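Local coordinates for N-terminal acetyltransferase-like protein (Chaetomium thermophilum, PDB 5NNP), which probably serves as the TPR-built auxiliary subunit of an N-terminal acetyltransferase complex, at residues I53-A56 / E62-A65; E240-Y245 / I263-I268; L296-L301 / R307-A312. All coordinates share one frame; numbering follows the deposited sequence.

How the interactions relate
Followed from the N terminus, the three contacts come in series, each closing before the next opens, so none nests in or crosses another. Interaction 1 closes the short turn between helices 44-55 and 60-73. Interaction 2 folds helix 256-265 back onto helix 238-251, with 17 residues between its segments, and interaction 3 folds the early turns of helix 303-320 onto the loop that precedes it. The centre of interaction 1 lies 66 Å from that of interaction 2 and 70 Å from that of interaction 3, across the centre of the chain. Interactions 2 and 3 are neighbours, their nearest atoms about 6 Å apart without touching, and helix 273-286 packs on both.

Interaction 1. Residues I53-A56 / E62-A65; sequences ILNA and EAFA
Leu54 and Asn55, in the last turn of helix 44-55, meet Glu62 and Ala63 near the start of helix 60-73, in the tight helix-turn-helix hairpin of a tetratricopeptide repeat region. Leu54 comes first and uses two parts of its side chain. Its CB lies against the methyl of Ala63, with Leu54 CB and Ala63 CB 3.9 Å apart, while the branch beyond meets Glu62. With CG beside the backbone N and anti to the carbonyl carbon (chi1 -69°), CD1 meets the aliphatic stem of the glutamate, Leu54 CD1 lying 4.0 Å from Glu62 CG. The extended chain of Glu62 runs by this methyl, offering CG and CD for van der Waals contact. Leu54 also touches Leu66, one turn further along the second helix.

Asn55 is where the backbones come nearest, its CA 5.4 Å from that of Ala63. Only the base of its side chain joins the packing here. Because CG stands anti to the backbone N (chi1 -170°), the amide is carried off to one side of Ala63, and Asn55 touches Leu87 and Thr90 of helix 78-90. Phe64 meets the same helix, its ring against that of Tyr88. The methyl of Ala63 thus touches both Leu54 and Asn55, Ala63 CB standing 3.6 Å from Asn55 N and 3.7 Å from Asn55 CB.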
ATOM      1  N   ILE A  53     -26.043 -19.404  18.067  1.00 77.51           N
ATOM      2  CA  ILE A  53     -27.250 -18.909  17.418  1.00 81.42           C
ATOM      3  C   ILE A  53     -27.595 -17.508  17.902  1.00 85.15           C
ATOM      4  O   ILE A  53     -28.040 -16.668  17.123  1.00 90.09           O
ATOM      5  CB  ILE A  53     -28.442 -19.846  17.662  1.00 82.77           C
ATOM      6  CG1 ILE A  53     -28.148 -21.233  17.083  1.00 78.91           C
ATOM      7  CG2 ILE A  53     -29.709 -19.267  17.045  1.00 91.51           C
ATOM      8  CD1 ILE A  53     -29.243 -22.260  17.326  1.00 76.48           C
ATOM      9  N   LEU A  54     -27.383 -17.253  19.187  1.00 85.00           N
ATOM     10  CA  LEU A  54     -27.612 -15.921  19.724  1.00 92.94           C
ATOM     11  C   LEU A  54     -26.690 -14.911  19.050  1.00 98.73           C
ATOM     12  O   LEU A  54     -27.134 -13.836  18.627  1.00104.80           O
ATOM     13  CB  LEU A  54     -27.407 -15.908  21.238  1.00 89.76           C
ATOM     14  CG  LEU A  54     -28.456 -16.674  22.044  1.00 85.53           C
ATOM     15  CD1 LEU A  54     -28.126 -16.619  23.521  1.00 82.87           C
ATOM     16  CD2 LEU A  54     -29.843 -16.114  21.786  1.00 84.62           C
ATOM     17  N   ASN A  55     -25.410 -15.270  18.944  1.00 93.58           N
ATOM     18  CA  ASN A  55     -24.413 -14.423  18.294  1.00 91.88           C
ATOM     19  C   ASN A  55     -24.718 -14.247  16.812  1.00 92.92           C
ATOM     20  O   ASN A  55     -24.427 -13.202  16.227  1.00 95.93           O
ATOM     21  CB  ASN A  55     -23.011 -15.010  18.480  1.00 92.40           C
ATOM     22  CG  ASN A  55     -21.908 -14.053  18.044  1.00 92.57           C
ATOM     23  OD1 ASN A  55     -21.311 -14.227  16.983  1.00 92.22           O
ATOM     24  ND2 ASN A  55     -21.632 -13.041  18.866  1.00 88.85           N
ATOM     25  N   ALA A  56     -25.322 -15.271  16.217  1.00 91.23           N
ATOM     26  CA  ALA A  56     -25.688 -15.248  14.806  1.00 92.54           C
ATOM     27  C   ALA A  56     -26.959 -14.430  14.568  1.00112.25           C
ATOM     28  O   ALA A  56     -27.550 -14.477  13.484  1.00117.52           O
ATOM     29  CB  ALA A  56     -25.864 -16.663  14.289  1.00 83.11           C
ATOM     30  N   GLU A  62     -25.132 -11.075  25.070  1.00 83.99           N
ATOM     31  CA  GLU A  62     -25.848 -12.196  25.678  1.00 81.75           C
ATOM     32  C   GLU A  62     -25.196 -13.529  25.329  1.00 75.68           C
ATOM     33  O   GLU A  62     -25.089 -14.414  26.177  1.00 69.35           O
ATOM     34  CB  GLU A  62     -27.321 -12.207  25.241  1.00 80.18           C
ATOM     35  CG  GLU A  62     -28.140 -13.327  25.870  1.00 80.93           C
ATOM     36  CD  GLU A  62     -29.578 -13.373  25.378  1.00 90.79           C
ATOM     37  OE1 GLU A  62     -30.362 -14.184  25.912  1.00 92.42           O
ATOM     38  OE2 GLU A  62     -29.932 -12.603  24.460  1.00100.44           O
ATOM     39  N   ALA A  63     -24.766 -13.660  24.077  1.00 72.98           N
ATOM     40  CA  ALA A  63     -24.075 -14.857  23.622  1.00 67.89           C
ATOM     41  C   ALA A  63     -22.786 -15.076  24.413  1.00 68.80           C
ATOM     42  O   ALA A  63     -22.481 -16.204  24.809  1.00 71.18           O
ATOM     43  CB  ALA A  63     -23.780 -14.767  22.133  1.00 62.81           C
ATOM     44  N   PHE A  64     -22.049 -13.995  24.661  1.00 66.73           N
ATOM     45  CA  PHE A  64     -20.788 -14.079  25.396  1.00 62.47           C
ATOM     46  C   PHE A  64     -20.996 -14.459  26.849  1.00 65.44           C
ATOM     47  O   PHE A  64     -20.234 -15.248  27.406  1.00 69.05           O
ATOM     48  CB  PHE A  64     -20.018 -12.756  25.322  1.00 57.02           C
ATOM     49  CG  PHE A  64     -18.910 -12.774  24.325  1.00 54.24           C
ATOM     50  CD1 PHE A  64     -17.730 -13.438  24.603  1.00 53.96           C
ATOM     51  CD2 PHE A  64     -19.056 -12.150  23.092  1.00 63.13           C
ATOM     52  CE1 PHE A  64     -16.706 -13.471  23.673  1.00 57.58           C
ATOM     53  CE2 PHE A  64     -18.037 -12.173  22.154  1.00 61.83           C
ATOM     54  CZ  PHE A  64     -16.862 -12.835  22.441  1.00 60.88           C
ATOM     55  N   ALA A  65     -22.016 -13.882  27.470  1.00 71.22           N
ATOM     56  CA  ALA A  65     -22.347 -14.232  28.845  1.00 68.72           C
ATOM     57  C   ALA A  65     -22.682 -15.716  28.929  1.00 68.03           C
ATOM     58  O   ALA A  65     -22.243 -16.410  29.850  1.00 68.72           O
ATOM     59  CB  ALA A  65     -23.503 -13.392  29.345  1.00 66.95           C
TER

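Interaction 2. Residues E240-Y245 / I263-I268; sequences EAAKAY and ISALDI
Ala265 presses its methyl into the surface of helix 238-251 at Ala241 and Ala242, an alanine-on-alanine fit within the all-helical, TPR-like fold of the auxiliary-subunit family. The bump is one carbon, and the hollow is shallow, made by the backbone and small side chains of the facing helix. Ala265 CB rests 3.6 Å from both Ala242 N and Ala242 CA, beside the methyls of the two alanines: Ala242 CB is 3.8 Å away from Ala265 CB, Ala241 CB 4.3 Å. With so little bulk between them, the backbones draw close, the CA atoms of Ala242 and Ala265 being 5.0 Å apart.

Leu266 adds a looser touch at the margin, and its side chain also meets Val279 of helix 273-286. On the other helix, Ala241 packs against Leu232 of helix 221-234, while Lys243 forms a salt bridge with an acidic side chain of another protein chain. Just past the contact the chain turns away through a Schellman motif: Asp267 has positive phi (63°), and its side chain pairs with Lys238 in a salt bridge. Two bonds close this turn, Asp267 N to Ser264 O at 2.9 Å and a weak one from Ile268 N to Ile263 O at 3.3 Å.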
ATOM      1  N   GLU A 240      30.400  -9.894 -16.158  1.00 58.20           N
ATOM      2  CA  GLU A 240      29.186 -10.691 -16.172  1.00 52.98           C
ATOM      3  C   GLU A 240      27.965  -9.883 -15.728  1.00 56.60           C
ATOM      4  O   GLU A 240      26.869 -10.059 -16.267  1.00 57.68           O
ATOM      5  CB  GLU A 240      29.356 -11.919 -15.283  1.00 54.02           C
ATOM      6  CG  GLU A 240      30.576 -12.766 -15.623  1.00 59.19           C
ATOM      7  CD  GLU A 240      30.989 -13.676 -14.470  1.00 69.47           C
ATOM      8  OE1 GLU A 240      31.777 -13.223 -13.613  1.00 74.74           O
ATOM      9  OE2 GLU A 240      30.519 -14.835 -14.405  1.00 65.96           O
ATOM     10  N   ALA A 241      28.145  -9.005 -14.742  1.00 53.20           N
ATOM     11  CA  ALA A 241      27.030  -8.186 -14.275  1.00 50.02           C
ATOM     12  C   ALA A 241      26.621  -7.216 -15.367  1.00 48.36           C
ATOM     13  O   ALA A 241      25.441  -6.918 -15.534  1.00 46.94           O
ATOM     14  CB  ALA A 241      27.391  -7.439 -13.008  1.00 42.59           C
ATOM     15  N   ALA A 242      27.611  -6.732 -16.112  1.00 51.12           N
ATOM     16  CA  ALA A 242      27.367  -5.865 -17.253  1.00 50.54           C
ATOM     17  C   ALA A 242      26.435  -6.554 -18.224  1.00 51.76           C
ATOM     18  O   ALA A 242      25.417  -5.993 -18.622  1.00 55.41           O
ATOM     19  CB  ALA A 242      28.670  -5.496 -17.935  1.00 46.52           C
ATOM     20  N   LYS A 243      26.767  -7.786 -18.584  1.00 49.12           N
ATOM     21  CA  LYS A 243      25.933  -8.538 -19.510  1.00 52.38           C
ATOM     22  C   LYS A 243      24.522  -8.740 -18.961  1.00 49.21           C
ATOM     23  O   LYS A 243      23.543  -8.760 -19.714  1.00 46.86           O
ATOM     24  CB  LYS A 243      26.569  -9.890 -19.838  1.00 55.98           C
ATOM     25  CG  LYS A 243      25.772 -10.691 -20.858  1.00 64.56           C
ATOM     26  CD  LYS A 243      26.528 -11.900 -21.376  1.00 76.86           C
ATOM     27  CE  LYS A 243      25.808 -12.506 -22.576  1.00 83.92           C
ATOM     28  NZ  LYS A 243      26.545 -13.681 -23.124  1.00 91.77           N
ATOM     29  N   ALA A 244      24.422  -8.868 -17.642  1.00 52.69           N
ATOM     30  CA  ALA A 244      23.146  -9.136 -16.990  1.00 50.48           C
ATOM     31  C   ALA A 244      22.234  -7.921 -16.992  1.00 46.41           C
ATOM     32  O   ALA A 244      21.028  -8.043 -17.200  1.00 54.56           O
ATOM     33  CB  ALA A 244      23.375  -9.615 -15.563  1.00 56.48           C
ATOM     34  N   TYR A 245      22.812  -6.751 -16.754  1.00 44.23           N
ATOM     35  CA  TYR A 245      22.043  -5.514 -16.754  1.00 43.42           C
ATOM     36  C   TYR A 245      21.614  -5.139 -18.172  1.00 49.12           C
ATOM     37  O   TYR A 245      20.539  -4.552 -18.371  1.00 43.49           O
ATOM     38  CB  TYR A 245      22.840  -4.384 -16.103  1.00 40.59           C
ATOM     39  CG  TYR A 245      22.792  -4.440 -14.597  1.00 45.81           C
ATOM     40  CD1 TYR A 245      21.585  -4.262 -13.914  1.00 45.61           C
ATOM     41  CD2 TYR A 245      23.936  -4.698 -13.851  1.00 45.11           C
ATOM     42  CE1 TYR A 245      21.522  -4.326 -12.519  1.00 35.49           C
ATOM     43  CE2 TYR A 245      23.885  -4.763 -12.458  1.00 44.41           C
ATOM     44  CZ  TYR A 245      22.673  -4.575 -11.802  1.00 45.57           C
ATOM     45  OH  TYR A 245      22.617  -4.621 -10.432  1.00 51.65           O
ATOM     46  N   ILE A 263      26.168   0.851 -15.971  1.00 57.04           N
ATOM     47  CA  ILE A 263      27.189   1.882 -15.939  1.00 57.92           C
ATOM     48  C   ILE A 263      28.234   1.633 -14.841  1.00 59.30           C
ATOM     49  O   ILE A 263      29.437   1.834 -15.048  1.00 55.67           O
ATOM     50  CB  ILE A 263      26.533   3.254 -15.772  1.00 53.02           C
ATOM     51  CG1 ILE A 263      25.915   3.671 -17.111  1.00 47.75           C
ATOM     52  CG2 ILE A 263      27.543   4.273 -15.292  1.00 46.87           C
ATOM     53  CD1 ILE A 263      24.905   4.780 -17.004  1.00 45.33           C
ATOM     54  N   SER A 264      27.783   1.171 -13.684  1.00 58.95           N
ATOM     55  CA  SER A 264      28.715   0.760 -12.644  1.00 56.31           C
ATOM     56  C   SER A 264      29.573  -0.421 -13.105  1.00 54.27           C
ATOM     57  O   SER A 264      30.785  -0.444 -12.897  1.00 60.05           O
ATOM     58  CB  SER A 264      27.966   0.390 -11.373  1.00 52.78           C
ATOM     59  OG  SER A 264      28.887   0.109 -10.339  1.00 64.36           O
ATOM     60  N   ALA A 265      28.939  -1.393 -13.747  1.00 47.83           N
ATOM     61  CA  ALA A 265      29.630  -2.614 -14.154  1.00 55.25           C
ATOM     62  C   ALA A 265      30.704  -2.354 -15.211  1.00 59.38           C
ATOM     63  O   ALA A 265      31.660  -3.121 -15.340  1.00 59.19           O
ATOM     64  CB  ALA A 265      28.624  -3.640 -14.671  1.00 53.14           C
ATOM     65  N   LEU A 266      30.527  -1.282 -15.974  1.00 56.79           N
ATOM     66  CA  LEU A 266      31.472  -0.912 -17.015  1.00 54.34           C
ATOM     67  C   LEU A 266      32.631  -0.122 -16.437  1.00 58.57           C
ATOM     68  O   LEU A 266      33.607   0.163 -17.137  1.00 62.82           O
ATOM     69  CB  LEU A 266      30.785  -0.087 -18.100  1.00 57.97           C
ATOM     70  CG  LEU A 266      29.766  -0.814 -18.975  1.00 56.89           C
ATOM     71  CD1 LEU A 266      29.146   0.151 -19.977  1.00 57.21           C
ATOM     72  CD2 LEU A 266      30.425  -1.973 -19.690  1.00 51.13           C
ATOM     73  N   ASP A 267      32.519   0.231 -15.158  1.00 56.78           N
ATOM     74  CA  ASP A 267      33.544   1.027 -14.488  1.00 60.94           C
ATOM     75  C   ASP A 267      33.665   2.400 -15.124  1.00 59.29           C
ATOM     76  O   ASP A 267      34.757   2.845 -15.455  1.00 67.25           O
ATOM     77  CB  ASP A 267      34.904   0.314 -14.521  1.00 67.72           C
ATOM     78  CG  ASP A 267      35.028  -0.751 -13.449  1.00 81.49           C
ATOM     79  OD1 ASP A 267      34.548  -0.512 -12.317  1.00 87.11           O
ATOM     80  OD2 ASP A 267      35.601  -1.829 -13.732  1.00 87.07           O
ATOM     81  N   ILE A 268      32.534   3.070 -15.297  1.00 65.38           N
ATOM     82  CA  ILE A 268      32.516   4.417 -15.870  1.00 69.04           C
ATOM     83  C   ILE A 268      32.273   5.421 -14.751  1.00 73.30           C
ATOM     84  O   ILE A 268      31.325   5.274 -13.980  1.00 74.38           O
ATOM     85  CB  ILE A 268      31.436   4.555 -16.963  1.00 61.13           C
ATOM     86  CG1 ILE A 268      31.697   3.541 -18.074  1.00 59.53           C
ATOM     87  CG2 ILE A 268      31.406   5.969 -17.536  1.00 61.37           C
ATOM     88  CD1 ILE A 268      30.729   3.634 -19.224  1.00 61.56           C
TER

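Interaction 3. Residues L296-L301 / R307-A312; sequences LPLNFL and RTTAKA
Leu298 lays one branch against the methyl of Thr309: its CD2 meets Thr309 CG2 at 3.6 Å, the two side chains crossing obliquely. The same methyl reaches on to the next residue of the helix, where Leu298 CD2 stands 3.8 Å from Ala310 N and 4.1 Å from Ala310 CB. One leucine branch therefore spans two consecutive helical residues, touching a methyl, a backbone nitrogen and a second methyl. Leu301 approaches Thr309 differently, at about a right angle, and brings CD1 to 3.7 Å from Thr309 CB. That leucine methyl also lies beside Thr309 OG1, an apolar neighbour for an oxygen whose polar need is met within its own helix.

Thr309 is the shared element, and its torsion explains how it serves both partners. With chi1 at -59°, CG2 stands anti to the backbone N and meets Leu298, while OG1 sits beside the backbone N and is hydrogen-bonded to Arg305 O one turn earlier. The hydroxyl is thus tied back to the helix, leaving the methyl as the part that packs on Leu298, whereas Leu301 CD1 packs on CB and the OG1 side.

On the loop side, residues 296-299 take helical backbone angles without regular helical bonding. Leu301 N is hydrogen-bonded to Pro297 O at 3.0 Å.

The contact joins the loop after helix 292-295 to helix 303-320 in the helical scaffold of this protein. Helix 273-286 meets Pro297 and Phe300 as well as Thr309, whereas helix 336-352 packs on Ala310 through Leu345 and pairs Lys311 with Glu348 and Glu352.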
ATOM      1  N   LEU A 296      17.004  10.569 -19.266  1.00 55.32           N
ATOM      2  CA  LEU A 296      17.903  10.317 -18.142  1.00 47.72           C
ATOM      3  C   LEU A 296      19.238  11.075 -18.226  1.00 47.81           C
ATOM      4  O   LEU A 296      19.671  11.646 -17.227  1.00 45.34           O
ATOM      5  CB  LEU A 296      18.145   8.807 -18.007  1.00 41.64           C
ATOM      6  CG  LEU A 296      16.956   8.109 -17.339  1.00 43.13           C
ATOM      7  CD1 LEU A 296      17.037   6.584 -17.370  1.00 37.26           C
ATOM      8  CD2 LEU A 296      16.820   8.602 -15.914  1.00 39.00           C
ATOM      9  N   PRO A 297      19.882  11.100 -19.413  1.00 51.58           N
ATOM     10  CA  PRO A 297      21.131  11.856 -19.625  1.00 53.17           C
ATOM     11  C   PRO A 297      21.061  13.325 -19.217  1.00 60.59           C
ATOM     12  O   PRO A 297      22.104  13.965 -19.090  1.00 69.00           O
ATOM     13  CB  PRO A 297      21.351  11.744 -21.134  1.00 50.38           C
ATOM     14  CG  PRO A 297      20.727  10.431 -21.492  1.00 47.07           C
ATOM     15  CD  PRO A 297      19.523  10.302 -20.601  1.00 47.81           C
ATOM     16  N   LEU A 298      19.860  13.858 -19.023  1.00 56.93           N
ATOM     17  CA  LEU A 298      19.728  15.240 -18.587  1.00 61.59           C
ATOM     18  C   LEU A 298      20.014  15.360 -17.099  1.00 59.84           C
ATOM     19  O   LEU A 298      20.063  16.461 -16.561  1.00 60.74           O
ATOM     20  CB  LEU A 298      18.326  15.787 -18.893  1.00 64.75           C
ATOM     21  CG  LEU A 298      17.839  15.779 -20.346  1.00 63.33           C
ATOM     22  CD1 LEU A 298      16.358  16.169 -20.429  1.00 45.56           C
ATOM     23  CD2 LEU A 298      18.705  16.663 -21.240  1.00 48.20           C
ATOM     24  N   ASN A 299      20.195  14.228 -16.428  1.00 61.30           N
ATOM     25  CA  ASN A 299      20.509  14.254 -15.002  1.00 64.33           C
ATOM     26  C   ASN A 299      21.966  14.630 -14.739  1.00 69.90           C
ATOM     27  O   ASN A 299      22.254  15.395 -13.821  1.00 82.60           O
ATOM     28  CB  ASN A 299      20.187  12.910 -14.355  1.00 56.47           C
ATOM     29  CG  ASN A 299      18.702  12.679 -14.218  1.00 61.79           C
ATOM     30  OD1 ASN A 299      17.931  13.634 -14.120  1.00 67.39           O
ATOM     31  ND2 ASN A 299      18.285  11.411 -14.214  1.00 59.48           N
ATOM     32  N   PHE A 300      22.875  14.111 -15.560  1.00 63.42           N
ATOM     33  CA  PHE A 300      24.309  14.324 -15.353  1.00 58.70           C
ATOM     34  C   PHE A 300      24.937  15.198 -16.432  1.00 63.91           C
ATOM     35  O   PHE A 300      26.071  15.659 -16.283  1.00 63.92           O
ATOM     36  CB  PHE A 300      25.034  12.987 -15.312  1.00 50.33           C
ATOM     37  CG  PHE A 300      24.796  12.143 -16.529  1.00 53.87           C
ATOM     38  CD1 PHE A 300      25.590  12.289 -17.659  1.00 57.70           C
ATOM     39  CD2 PHE A 300      23.767  11.213 -16.551  1.00 52.85           C
ATOM     40  CE1 PHE A 300      25.366  11.512 -18.788  1.00 60.70           C
ATOM     41  CE2 PHE A 300      23.539  10.429 -17.682  1.00 53.47           C
ATOM     42  CZ  PHE A 300      24.338  10.584 -18.801  1.00 54.88           C
ATOM     43  N   LEU A 301      24.220  15.411 -17.531  1.00 65.20           N
ATOM     44  CA  LEU A 301      24.710  16.338 -18.547  1.00 66.69           C
ATOM     45  C   LEU A 301      24.722  17.756 -17.991  1.00 65.14           C
ATOM     46  O   LEU A 301      23.933  18.106 -17.115  1.00 73.35           O
ATOM     47  CB  LEU A 301      23.862  16.272 -19.817  1.00 66.76           C
ATOM     48  CG  LEU A 301      24.191  15.146 -20.795  1.00 53.64           C
ATOM     49  CD1 LEU A 301      23.196  15.133 -21.936  1.00 51.64           C
ATOM     50  CD2 LEU A 301      25.598  15.296 -21.315  1.00 54.77           C
ATOM     51  N   ARG A 307      22.262  21.845 -22.717  1.00 59.07           N
ATOM     52  CA  ARG A 307      21.377  22.694 -23.516  1.00 62.38           C
ATOM     53  C   ARG A 307      21.046  21.999 -24.822  1.00 55.08           C
ATOM     54  O   ARG A 307      19.879  21.887 -25.191  1.00 58.31           O
ATOM     55  CB  ARG A 307      21.996  24.076 -23.792  1.00 66.23           C
ATOM     56  CG  ARG A 307      21.152  24.937 -24.751  1.00 65.04           C
ATOM     57  CD  ARG A 307      21.678  26.359 -24.907  1.00 65.55           C
ATOM     58  NE  ARG A 307      21.281  27.210 -23.791  1.00 65.50           N
ATOM     59  CZ  ARG A 307      20.343  28.155 -23.853  1.00 65.71           C
ATOM     60  NH1 ARG A 307      19.690  28.396 -24.987  1.00 54.92           N
ATOM     61  NH2 ARG A 307      20.063  28.866 -22.767  1.00 74.24           N
ATOM     62  N   THR A 308      22.082  21.517 -25.498  1.00 50.28           N
ATOM     63  CA  THR A 308      21.936  20.866 -26.789  1.00 50.30           C
ATOM     64  C   THR A 308      21.008  19.658 -26.738  1.00 59.64           C
ATOM     65  O   THR A 308      20.106  19.534 -27.570  1.00 62.01           O
ATOM     66  CB  THR A 308      23.296  20.423 -27.334  1.00 56.97           C
ATOM     67  OG1 THR A 308      24.133  21.574 -27.508  1.00 65.14           O
ATOM     68  CG2 THR A 308      23.130  19.715 -28.673  1.00 54.23           C
ATOM     69  N   THR A 309      21.228  18.777 -25.763  1.00 54.44           N
ATOM     70  CA  THR A 309      20.382  17.602 -25.575  1.00 53.72           C
ATOM     71  C   THR A 309      18.965  17.992 -25.151  1.00 56.04           C
ATOM     72  O   THR A 309      17.982  17.393 -25.595  1.00 52.81           O
ATOM     73  CB  THR A 309      20.958  16.638 -24.513  1.00 52.38           C
ATOM     74  OG1 THR A 309      22.271  16.205 -24.895  1.00 52.03           O
ATOM     75  CG2 THR A 309      20.054  15.440 -24.362  1.00 48.15           C
ATOM     76  N   ALA A 310      18.872  18.989 -24.275  1.00 56.11           N
ATOM     77  CA  ALA A 310      17.584  19.448 -23.769  1.00 51.73           C
ATOM     78  C   ALA A 310      16.727  20.086 -24.865  1.00 52.86           C
ATOM     79  O   ALA A 310      15.503  19.912 -24.882  1.00 45.70           O
ATOM     80  CB  ALA A 310      17.786  20.428 -22.627  1.00 52.08           C
ATOM     81  N   LYS A 311      17.359  20.823 -25.780  1.00 49.00           N
ATOM     82  CA  LYS A 311      16.605  21.402 -26.884  1.00 46.32           C
ATOM     83  C   LYS A 311      16.000  20.297 -27.749  1.00 52.26           C
ATOM     84  O   LYS A 311      14.809  20.324 -28.059  1.00 52.04           O
ATOM     85  CB  LYS A 311      17.477  22.327 -27.731  1.00 48.88           C
ATOM     86  CG  LYS A 311      16.687  23.064 -28.810  1.00 47.49           C
ATOM     87  CD  LYS A 311      17.342  24.383 -29.207  1.00 53.18           C
ATOM     88  CE  LYS A 311      16.427  25.162 -30.134  1.00 61.93           C
ATOM     89  NZ  LYS A 311      17.031  26.426 -30.628  1.00 70.18           N
ATOM     90  N   ALA A 312      16.811  19.304 -28.105  1.00 53.98           N
ATOM     91  CA  ALA A 312      16.343  18.212 -28.958  1.00 48.07           C
ATOM     92  C   ALA A 312      15.223  17.395 -28.307  1.00 53.42           C
ATOM     93  O   ALA A 312      14.325  16.915 -29.001  1.00 54.28           O
ATOM     94  CB  ALA A 312      17.481  17.322 -29.330  1.00 45.23           C
TER